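Local coordinates for protein LpxE (Aquifex aeolicus, PDB 6EBU) that probably removes the 1-phosphate group from lipid A at the bacterial membrane, as a phosphatase of the PAP2 superfamily, at residues L40-L49 and D109-L120; L16-R26 and P87-L97. The protein carries 1 engineered substitution. One frame throughout, in Å; residues are numbered along the deposited sequence.

Contact 1: L40-L49 and D109-L120; sequences LGSGYVLFPL and DTAMAFTIATVL. With BOG (octyl beta-D-glucopyranoside), chain G; BOG (octyl beta-D-glucopyranoside), chain F.
Next to a bound sulfate, where helix 108-121 starts, the turn at Gly41 and Ser42 leans on Asp109 and Met112. Asp109 OD1 lies 2.9 Å from Gly41 O without a hydrogen bond, since both are acceptors; the Asp109 CA-H also faces Gly41 O. The other carboxylate oxygen, OD2, has a long, weak ion pair with Arg143, and the chain F octyl glucoside lies against this carboxylate. Gly41 brings its backbone close to Asp109 and has no side chain to intervene.

Met112 fills the next layer. Its CG is anti to the backbone N (chi1 -176°), which sends the chain across to the other segment, and the bend at chi3 (76°) lays the terminal methyl CE 3.3 Å from Ser42 O and 3.4 Å from Gly41 O. Asp109 stands where the second PAP2 signature, PSGH, has its histidine, and is probably the engineered substitution; this is consistent with a place beside the family's phosphate site.

The rest of the contact is apolar. The Val45 and Met112 side chains cross obliquely, valine CG2 4.0 Å from methionine CE; Leu46 runs past Met112 in the opposite direction, its CD2 3.9 Å from SD. Leu49 then divides its branches tip to tip: CD2 meets Ile116 CG2 at 4.0 Å and CD1 meets Leu120 CD1 at 3.9 Å.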
loop_
_atom_site.group_PDB
_atom_site.type_symbol
_atom_site.label_atom_id
_atom_site.label_comp_id
_atom_site.label_asym_id
_atom_site.label_seq_id
_atom_site.Cartn_x
_atom_site.Cartn_y
_atom_site.Cartn_z
ATOM N N LEU A 40 -8.645 5.537 1.754
ATOM C CA LEU A 40 -8.309 4.775 2.947
ATOM C C LEU A 40 -6.871 4.273 2.947
ATOM O O LEU A 40 -6.394 3.813 3.989
ATOM C CB LEU A 40 -9.267 3.598 3.094
ATOM C CG LEU A 40 -10.734 4.015 3.161
ATOM C CD1 LEU A 40 -11.642 2.790 3.169
ATOM C CD2 LEU A 40 -10.979 4.901 4.374
ATOM N N GLY A 41 -6.180 4.341 1.815
ATOM C CA GLY A 41 -4.771 4.031 1.744
ATOM C C GLY A 41 -3.858 5.235 1.707
ATOM O O GLY A 41 -2.645 5.068 1.554
ATOM N N SER A 42 -4.399 6.441 1.842
ATOM C CA SER A 42 -3.600 7.655 1.871
ATOM C C SER A 42 -3.262 8.043 3.310
ATOM O O SER A 42 -3.812 7.510 4.276
ATOM C CB SER A 42 -4.339 8.796 1.178
ATOM O OG SER A 42 -5.469 9.196 1.936
ATOM N N GLY A 43 -2.340 8.995 3.446
ATOM C CA GLY A 43 -1.983 9.499 4.758
ATOM C C GLY A 43 -3.066 10.311 5.435
ATOM O O GLY A 43 -2.916 10.649 6.613
ATOM N N TYR A 44 -4.150 10.625 4.725
ATOM C CA TYR A 44 -5.230 11.417 5.298
ATOM C C TYR A 44 -6.073 10.642 6.300
ATOM O O TYR A 44 -6.896 11.253 6.990
ATOM C CB TYR A 44 -6.126 11.961 4.185
ATOM C CG TYR A 44 -5.421 12.916 3.257
ATOM C CD1 TYR A 44 -5.050 14.183 3.687
ATOM C CD2 TYR A 44 -5.119 12.550 1.952
ATOM C CE1 TYR A 44 -4.402 15.062 2.841
ATOM C CE2 TYR A 44 -4.471 13.420 1.099
ATOM C CZ TYR A 44 -4.114 14.674 1.549
ATOM O OH TYR A 44 -3.469 15.545 0.701
ATOM N N VAL A 45 -5.902 9.321 6.396
ATOM C CA VAL A 45 -6.582 8.551 7.433
ATOM C C VAL A 45 -5.768 8.450 8.713
ATOM O O VAL A 45 -6.304 8.002 9.739
ATOM C CB VAL A 45 -6.925 7.128 6.948
ATOM C CG1 VAL A 45 -7.688 7.185 5.636
ATOM C CG2 VAL A 45 -5.662 6.294 6.803
ATOM N N LEU A 46 -4.499 8.865 8.696
ATOM C CA LEU A 46 -3.627 8.659 9.851
ATOM C C LEU A 46 -4.092 9.469 11.054
ATOM O O LEU A 46 -4.273 8.921 12.149
ATOM C CB LEU A 46 -2.184 9.015 9.486
ATOM C CG LEU A 46 -1.471 8.008 8.584
ATOM C CD1 LEU A 46 0.011 8.329 8.466
ATOM C CD2 LEU A 46 -1.678 6.601 9.118
ATOM N N PHE A 47 -4.279 10.776 10.874
ATOM C CA PHE A 47 -4.754 11.614 11.974
ATOM C C PHE A 47 -6.116 11.164 12.493
ATOM O O PHE A 47 -6.265 11.022 13.719
ATOM C CB PHE A 47 -4.758 13.083 11.530
ATOM C CG PHE A 47 -4.694 14.072 12.663
ATOM C CD1 PHE A 47 -4.704 13.650 13.984
ATOM C CD2 PHE A 47 -4.618 15.429 12.400
ATOM C CE1 PHE A 47 -4.646 14.565 15.017
ATOM C CE2 PHE A 47 -4.559 16.346 13.429
ATOM C CZ PHE A 47 -4.572 15.914 14.740
ATOM N N PRO A 48 -7.133 10.919 11.653
ATOM C CA PRO A 48 -8.383 10.358 12.197
ATOM C C PRO A 48 -8.187 9.039 12.926
ATOM O O PRO A 48 -8.811 8.816 13.970
ATOM C CB PRO A 48 -9.259 10.193 10.947
ATOM C CG PRO A 48 -8.753 11.220 10.002
ATOM C CD PRO A 48 -7.272 11.264 10.225
ATOM N N LEU A 49 -7.327 8.160 12.406
ATOM C CA LEU A 49 -7.127 6.856 13.030
ATOM C C LEU A 49 -6.430 6.985 14.380
ATOM O O LEU A 49 -6.829 6.346 15.359
ATOM C CB LEU A 49 -6.327 5.948 12.096
ATOM C CG LEU A 49 -5.773 4.657 12.701
ATOM C CD1 LEU A 49 -6.909 3.715 13.069
ATOM C CD2 LEU A 49 -4.809 3.985 11.738
ATOM N N ASP A 109 1.235 3.607 -0.353
ATOM C CA ASP A 109 -0.103 3.311 0.150
ATOM C C ASP A 109 -0.199 1.874 0.645
ATOM O O ASP A 109 -0.812 1.607 1.685
ATOM C CB ASP A 109 -1.146 3.554 -0.937
ATOM C CG ASP A 109 -1.382 5.019 -1.197
ATOM O OD1 ASP A 109 -0.736 5.857 -0.528
ATOM O OD2 ASP A 109 -2.214 5.329 -2.072
ATOM N N THR A 110 0.392 0.936 -0.096
ATOM C CA THR A 110 0.394 -0.456 0.337
ATOM C C THR A 110 1.201 -0.634 1.618
ATOM O O THR A 110 0.775 -1.348 2.532
ATOM C CB THR A 110 0.942 -1.346 -0.779
ATOM O OG1 THR A 110 0.199 -1.112 -1.983
ATOM C CG2 THR A 110 0.831 -2.812 -0.401
ATOM N N ALA A 111 2.361 0.021 1.708
ATOM C CA ALA A 111 3.197 -0.102 2.899
ATOM C C ALA A 111 2.481 0.430 4.137
ATOM O O ALA A 111 2.497 -0.204 5.198
ATOM C CB ALA A 111 4.524 0.627 2.679
ATOM N N MET A 112 1.841 1.597 4.018
ATOM C CA MET A 112 1.101 2.155 5.148
ATOM C C MET A 112 -0.070 1.260 5.535
ATOM O O MET A 112 -0.306 1.010 6.724
ATOM C CB MET A 112 0.608 3.565 4.812
ATOM C CG MET A 112 -0.102 4.268 5.963
ATOM S SD MET A 112 -1.279 5.535 5.433
ATOM C CE MET A 112 -2.642 4.520 4.870
ATOM N N ALA A 113 -0.811 0.762 4.542
ATOM C CA ALA A 113 -1.976 -0.068 4.830
ATOM C C ALA A 113 -1.577 -1.361 5.528
ATOM O O ALA A 113 -2.245 -1.796 6.473
ATOM C CB ALA A 113 -2.741 -0.362 3.539
ATOM N N PHE A 114 -0.485 -1.987 5.088
ATOM C CA PHE A 114 -0.015 -3.194 5.759
ATOM C C PHE A 114 0.645 -2.877 7.094
ATOM O O PHE A 114 0.650 -3.724 7.993
ATOM C CB PHE A 114 0.947 -3.967 4.852
ATOM C CG PHE A 114 0.253 -4.901 3.902
ATOM C CD1 PHE A 114 -0.219 -4.443 2.682
ATOM C CD2 PHE A 114 0.050 -6.229 4.238
ATOM C CE1 PHE A 114 -0.869 -5.298 1.808
ATOM C CE2 PHE A 114 -0.600 -7.090 3.369
ATOM C CZ PHE A 114 -1.060 -6.623 2.153
ATOM N N THR A 115 1.195 -1.671 7.245
ATOM C CA THR A 115 1.673 -1.233 8.552
ATOM C C THR A 115 0.515 -1.082 9.527
ATOM O O THR A 115 0.593 -1.521 10.682
ATOM C CB THR A 115 2.429 0.089 8.422
ATOM O OG1 THR A 115 3.489 -0.050 7.470
ATOM C CG2 THR A 115 3.003 0.496 9.752
ATOM N N ILE A 116 -0.569 -0.450 9.078
ATOM C CA ILE A 116 -1.764 -0.320 9.906
ATOM C C ILE A 116 -2.304 -1.696 10.273
ATOM O O ILE A 116 -2.584 -1.981 11.444
ATOM C CB ILE A 116 -2.822 0.528 9.176
ATOM C CG1 ILE A 116 -2.333 1.969 9.022
ATOM C CG2 ILE A 116 -4.159 0.468 9.904
ATOM C CD1 ILE A 116 -3.188 2.814 8.098
ATOM N N ALA A 117 -2.441 -2.575 9.278
ATOM C CA ALA A 117 -3.026 -3.887 9.532
ATOM C C ALA A 117 -2.143 -4.730 10.446
ATOM O O ALA A 117 -2.653 -5.486 11.277
ATOM C CB ALA A 117 -3.284 -4.614 8.211
ATOM N N THR A 118 -0.821 -4.618 10.311
ATOM C CA THR A 118 0.074 -5.421 11.141
ATOM C C THR A 118 0.017 -4.981 12.601
ATOM O O THR A 118 -0.107 -5.816 13.506
ATOM C CB THR A 118 1.506 -5.337 10.605
ATOM O OG1 THR A 118 1.569 -5.937 9.304
ATOM C CG2 THR A 118 2.475 -6.051 11.532
ATOM N N VAL A 119 0.089 -3.671 12.849
ATOM C CA VAL A 119 0.134 -3.176 14.223
ATOM C C VAL A 119 -1.227 -3.321 14.897
ATOM O O VAL A 119 -1.314 -3.658 16.083
ATOM C CB VAL A 119 0.627 -1.718 14.246
ATOM C CG1 VAL A 119 0.527 -1.134 15.651
ATOM C CG2 VAL A 119 2.055 -1.635 13.727
ATOM N N LEU A 120 -2.309 -3.079 14.157
ATOM C CA LEU A 120 -3.629 -3.098 14.774
ATOM C C LEU A 120 -4.214 -4.501 14.896
ATOM O O LEU A 120 -5.129 -4.700 15.699
ATOM C CB LEU A 120 -4.591 -2.196 13.997
ATOM C CG LEU A 120 -4.241 -0.704 13.990
ATOM C CD1 LEU A 120 -5.443 0.134 13.587
ATOM C CD2 LEU A 120 -3.702 -0.260 15.346
HETATM O O1 BOG G . -1.021 10.499 0.606
HETATM C "C1'" BOG G . -0.238 11.074 1.651
HETATM C "C2'" BOG G . -0.904 12.381 2.142
HETATM C "C3'" BOG G . -0.029 13.035 3.258
HETATM C "C4'" BOG G . -0.919 13.425 4.471
HETATM C "C5'" BOG G . -0.029 13.634 5.717
HETATM C "C6'" BOG G . -0.836 13.379 7.008
HETATM C "C7'" BOG G . 0.100 12.840 8.089
HETATM C "C8'" BOG G . -0.454 13.165 9.478
HETATM O O1 BOG F . 0.476 9.426 -2.931
HETATM C "C1'" BOG F . -0.501 8.760 -2.133
HETATM C "C2'" BOG F . -1.891 9.375 -2.408
HETATM C "C3'" BOG F . -2.998 8.301 -2.172
HETATM C "C4'" BOG F . -3.957 8.250 -3.393
HETATM C "C5'" BOG F . -3.145 8.337 -4.705
HETATM C "C6'" BOG F . -4.089 8.659 -5.882
HETATM C "C7'" BOG F . -4.412 10.151 -5.904
HETATM C "C8'" BOG F . -3.145 10.944 -6.235
#

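Contact 2: L16-R26 and P87-L97; sequences LELFRLINNAR and PAILLEDVNLL
The short helix 87-90 and the extended loop behind it are tied to helix 13-24 by Phe19, Arg20 and Asn23, with Arg26 added from the turn beyond. Pro87 closes the KX6RP sequence, the first signature motif of PAP2 phosphatases, and Phe19 rests on it: ring atom CZ comes within 3.4 Å of Pro87 CB, while Leu91 CD1 and Val94 CG2 approach the same ring obliquely. Leu16 continues this apolar patch onto Leu91 CD2.

Arg20 points its guanidinium end-on at one backbone oxygen. NH2 reaches Glu92 O at 2.8 Å on a lone pair, NH1 takes the same oxygen at 3.1 Å, and Asp93 O receives a weak bond from NH1. Leu91 CD1 covers one face of the group.

Asn23 carries the polar centre. With CG anti to the backbone N (chi1 -172°), its amide reads both backbone groups of Asn95: OD1 accepts from Asn95 N at 3.1 Å, and ND2 gives an almost straight bond (171°) to Asn95 O at 3.0 Å. Asn95 ND2 also comes to Asn23 OD1, from above the carbonyl plane. A leucine in place of Asn23 would probably leave the backbone N-H and carbonyl of Asn95 without these mates and the loop less firmly fixed. Arg26 slides past Asn95 in the opposite direction, its guanidinium face over Asn95 CB, and NH1 donates to Asn23 O at 2.8 Å.

Helix 126-145 lies against this junction: Ile144 touches Phe19, Arg26 NH1 also donates to the backbone O of Tyr145, the guanidinium makes a cation-pi contact with this tyrosine, and Pro151 of helix 151-170 also touches Phe19.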
loop_
_atom_site.group_PDB
_atom_site.type_symbol
_atom_site.label_atom_id
_atom_site.label_comp_id
_atom_site.label_asym_id
_atom_site.label_seq_id
_atom_site.Cartn_x
_atom_site.Cartn_y
_atom_site.Cartn_z
ATOM N N LEU A 16 5.195 -7.795 -15.539
ATOM C CA LEU A 16 4.359 -7.191 -16.571
ATOM C C LEU A 16 3.120 -8.031 -16.856
ATOM O O LEU A 16 2.038 -7.480 -17.091
ATOM C CB LEU A 16 5.172 -6.986 -17.849
ATOM C CG LEU A 16 6.442 -6.140 -17.721
ATOM C CD1 LEU A 16 7.049 -5.881 -19.090
ATOM C CD2 LEU A 16 6.159 -4.829 -16.999
ATOM N N GLU A 17 3.254 -9.358 -16.844
ATOM C CA GLU A 17 2.096 -10.212 -17.088
ATOM C C GLU A 17 1.095 -10.118 -15.944
ATOM O O GLU A 17 -0.120 -10.096 -16.176
ATOM C CB GLU A 17 2.544 -11.659 -17.299
ATOM N N LEU A 18 1.585 -10.062 -14.703
ATOM C CA LEU A 18 0.691 -9.887 -13.563
ATOM C C LEU A 18 -0.031 -8.548 -13.631
ATOM O O LEU A 18 -1.230 -8.466 -13.337
ATOM C CB LEU A 18 1.471 -10.003 -12.254
ATOM C CG LEU A 18 1.821 -11.395 -11.726
ATOM C CD1 LEU A 18 1.956 -11.357 -10.212
ATOM C CD2 LEU A 18 0.780 -12.417 -12.150
ATOM N N PHE A 19 0.682 -7.486 -14.012
ATOM C CA PHE A 19 0.039 -6.181 -14.114
ATOM C C PHE A 19 -1.072 -6.194 -15.155
ATOM O O PHE A 19 -2.151 -5.635 -14.926
ATOM C CB PHE A 19 1.066 -5.098 -14.453
ATOM C CG PHE A 19 0.445 -3.761 -14.742
ATOM C CD1 PHE A 19 0.075 -2.917 -13.707
ATOM C CD2 PHE A 19 0.200 -3.361 -16.046
ATOM C CE1 PHE A 19 -0.513 -1.694 -13.966
ATOM C CE2 PHE A 19 -0.389 -2.137 -16.313
ATOM C CZ PHE A 19 -0.746 -1.304 -15.272
ATOM N N ARG A 20 -0.825 -6.821 -16.307
ATOM C CA ARG A 20 -1.823 -6.832 -17.372
ATOM C C ARG A 20 -3.081 -7.577 -16.945
ATOM O O ARG A 20 -4.199 -7.149 -17.253
ATOM C CB ARG A 20 -1.236 -7.453 -18.639
ATOM C CG ARG A 20 -0.149 -6.620 -19.298
ATOM C CD ARG A 20 -0.680 -5.270 -19.745
ATOM N NE ARG A 20 0.334 -4.500 -20.459
ATOM C CZ ARG A 20 0.139 -3.281 -20.953
ATOM N NH1 ARG A 20 -1.035 -2.684 -20.808
ATOM N NH2 ARG A 20 1.121 -2.660 -21.592
ATOM N N LEU A 21 -2.919 -8.695 -16.232
ATOM C CA LEU A 21 -4.076 -9.472 -15.802
ATOM C C LEU A 21 -4.974 -8.661 -14.875
ATOM O O LEU A 21 -6.205 -8.754 -14.952
ATOM C CB LEU A 21 -3.617 -10.759 -15.114
ATOM N N ILE A 22 -4.378 -7.853 -13.997
ATOM C CA ILE A 22 -5.167 -7.052 -13.067
ATOM C C ILE A 22 -5.659 -5.774 -13.735
ATOM O O ILE A 22 -6.827 -5.395 -13.590
ATOM C CB ILE A 22 -4.341 -6.747 -11.804
ATOM C CG1 ILE A 22 -4.074 -8.033 -11.021
ATOM C CG2 ILE A 22 -5.049 -5.711 -10.941
ATOM C CD1 ILE A 22 -3.117 -7.857 -9.869
ATOM N N ASN A 23 -4.784 -5.099 -14.482
ATOM C CA ASN A 23 -5.127 -3.797 -15.039
ATOM C C ASN A 23 -6.116 -3.890 -16.194
ATOM O O ASN A 23 -6.729 -2.876 -16.547
ATOM C CB ASN A 23 -3.859 -3.076 -15.495
ATOM C CG ASN A 23 -4.123 -1.648 -15.906
ATOM O OD1 ASN A 23 -4.162 -1.330 -17.095
ATOM N ND2 ASN A 23 -4.321 -0.778 -14.922
ATOM N N ASN A 24 -6.291 -5.069 -16.790
ATOM C CA ASN A 24 -7.230 -5.225 -17.894
ATOM C C ASN A 24 -8.573 -5.806 -17.471
ATOM O O ASN A 24 -9.555 -5.645 -18.203
ATOM C CB ASN A 24 -6.621 -6.107 -18.991
ATOM C CG ASN A 24 -5.416 -5.461 -19.655
ATOM O OD1 ASN A 24 -5.364 -4.242 -19.825
ATOM N ND2 ASN A 24 -4.442 -6.279 -20.034
ATOM N N ALA A 25 -8.641 -6.471 -16.316
ATOM C CA ALA A 25 -9.891 -7.034 -15.804
ATOM C C ALA A 25 -10.653 -5.929 -15.076
ATOM O O ALA A 25 -10.591 -5.779 -13.853
ATOM C CB ALA A 25 -9.609 -8.223 -14.896
ATOM N N ARG A 26 -11.393 -5.145 -15.852
ATOM C CA ARG A 26 -12.011 -3.924 -15.362
ATOM C C ARG A 26 -13.530 -3.997 -15.449
ATOM O O ARG A 26 -14.109 -4.902 -16.054
ATOM C CB ARG A 26 -11.505 -2.709 -16.144
ATOM C CG ARG A 26 -10.020 -2.740 -16.409
ATOM C CD ARG A 26 -9.545 -1.409 -16.941
ATOM N NE ARG A 26 -9.649 -0.343 -15.949
ATOM C CZ ARG A 26 -8.806 -0.182 -14.935
ATOM N NH1 ARG A 26 -7.793 -1.023 -14.768
ATOM N NH2 ARG A 26 -8.974 0.820 -14.086
ATOM N N PRO A 87 3.587 2.326 -14.360
ATOM C CA PRO A 87 3.114 1.662 -15.588
ATOM C C PRO A 87 2.754 2.598 -16.729
ATOM O O PRO A 87 2.933 2.222 -17.894
ATOM C CB PRO A 87 1.887 0.883 -15.096
ATOM C CG PRO A 87 2.225 0.545 -13.689
ATOM C CD PRO A 87 2.968 1.740 -13.155
ATOM N N ALA A 88 2.247 3.800 -16.444
ATOM C CA ALA A 88 1.873 4.707 -17.524
ATOM C C ALA A 88 3.077 5.184 -18.326
ATOM O O ALA A 88 2.910 5.616 -19.471
ATOM C CB ALA A 88 1.112 5.912 -16.969
ATOM N N ILE A 89 4.275 5.119 -17.755
ATOM C CA ILE A 89 5.489 5.504 -18.469
ATOM C C ILE A 89 6.119 4.309 -19.171
ATOM O O ILE A 89 6.472 4.382 -20.351
ATOM C CB ILE A 89 6.485 6.170 -17.493
ATOM C CG1 ILE A 89 5.890 7.448 -16.899
ATOM C CG2 ILE A 89 7.804 6.463 -18.192
ATOM C CD1 ILE A 89 5.619 8.533 -17.915
ATOM N N LEU A 90 6.258 3.187 -18.463
ATOM C CA LEU A 90 6.973 2.044 -19.021
ATOM C C LEU A 90 6.140 1.311 -20.066
ATOM O O LEU A 90 6.677 0.849 -21.080
ATOM C CB LEU A 90 7.381 1.087 -17.901
ATOM C CG LEU A 90 8.448 0.049 -18.256
ATOM C CD1 LEU A 90 9.828 0.689 -18.308
ATOM C CD2 LEU A 90 8.424 -1.107 -17.266
ATOM N N LEU A 91 4.836 1.189 -19.841
ATOM C CA LEU A 91 3.978 0.358 -20.669
ATOM C C LEU A 91 3.057 1.208 -21.534
ATOM O O LEU A 91 2.848 2.397 -21.284
ATOM C CB LEU A 91 3.139 -0.594 -19.810
ATOM C CG LEU A 91 3.904 -1.599 -18.951
ATOM C CD1 LEU A 91 2.942 -2.608 -18.345
ATOM C CD2 LEU A 91 4.981 -2.296 -19.766
ATOM N N GLU A 92 2.507 0.567 -22.559
ATOM C CA GLU A 92 1.551 1.182 -23.466
ATOM C C GLU A 92 0.137 0.738 -23.113
ATOM O O GLU A 92 -0.076 -0.364 -22.603
ATOM C CB GLU A 92 1.857 0.812 -24.921
ATOM C CG GLU A 92 3.336 0.752 -25.273
ATOM C CD GLU A 92 3.967 2.126 -25.394
ATOM O OE1 GLU A 92 5.199 2.229 -25.226
ATOM O OE2 GLU A 92 3.233 3.101 -25.655
ATOM N N ASP A 93 -0.828 1.615 -23.395
ATOM C CA ASP A 93 -2.252 1.322 -23.230
ATOM C C ASP A 93 -2.565 0.894 -21.794
ATOM O O ASP A 93 -3.118 -0.178 -21.535
ATOM C CB ASP A 93 -2.710 0.266 -24.239
ATOM C CG ASP A 93 -2.719 0.790 -25.658
ATOM O OD1 ASP A 93 -3.202 1.923 -25.866
ATOM O OD2 ASP A 93 -2.240 0.075 -26.562
ATOM N N VAL A 94 -2.196 1.760 -20.862
ATOM C CA VAL A 94 -2.423 1.521 -19.444
ATOM C C VAL A 94 -3.733 2.182 -19.039
ATOM O O VAL A 94 -3.968 3.359 -19.339
ATOM C CB VAL A 94 -1.252 2.055 -18.604
ATOM C CG1 VAL A 94 -1.677 2.253 -17.158
ATOM C CG2 VAL A 94 -0.067 1.104 -18.691
ATOM N N ASN A 95 -4.591 1.422 -18.364
ATOM C CA ASN A 95 -5.835 1.959 -17.826
ATOM C C ASN A 95 -5.523 2.686 -16.523
ATOM O O ASN A 95 -5.204 2.055 -15.509
ATOM C CB ASN A 95 -6.850 0.840 -17.623
ATOM C CG ASN A 95 -7.218 0.151 -18.924
ATOM O OD1 ASN A 95 -7.900 0.726 -19.770
ATOM N ND2 ASN A 95 -6.769 -1.088 -19.088
ATOM N N LEU A 96 -5.608 4.012 -16.553
ATOM C CA LEU A 96 -5.179 4.869 -15.458
ATOM C C LEU A 96 -6.386 5.470 -14.755
ATOM O O LEU A 96 -7.268 6.041 -15.405
ATOM C CB LEU A 96 -4.279 5.994 -15.973
ATOM C CG LEU A 96 -2.775 5.897 -15.732
ATOM C CD1 LEU A 96 -2.124 7.243 -16.011
ATOM C CD2 LEU A 96 -2.489 5.446 -14.315
ATOM N N LEU A 97 -6.413 5.357 -13.428
ATOM C CA LEU A 97 -7.407 6.051 -12.620
ATOM C C LEU A 97 -6.868 7.319 -11.975
ATOM O O LEU A 97 -7.647 8.234 -11.692
ATOM C CB LEU A 97 -7.953 5.122 -11.531
ATOM C CG LEU A 97 -8.925 4.038 -11.998
ATOM C CD1 LEU A 97 -9.199 3.049 -10.881
ATOM C CD2 LEU A 97 -10.222 4.657 -12.494
#

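Contacts 1 and 2 lie on opposite sides of the chain's centre, their centres 25 Å apart and their nearest atoms about 11 Å apart, with no touch between them. Their segments alternate along the chain, and helix 108-121 is the next helix after 87-90, across a long loop. Helix 126-145 relates them: Arg143 makes a long, weak ion pair with Asp109 of contact 1, while the next two residues, Ile144 and Tyr145, meet Phe19 and Arg26 of contact 2. A sulfate about 4 Å from the Asp109 side chain may mark the phosphate pocket at contact 1; contact 2 includes Pro87, the end of the first PAP2 motif, which in this family contributes to the phosphate site.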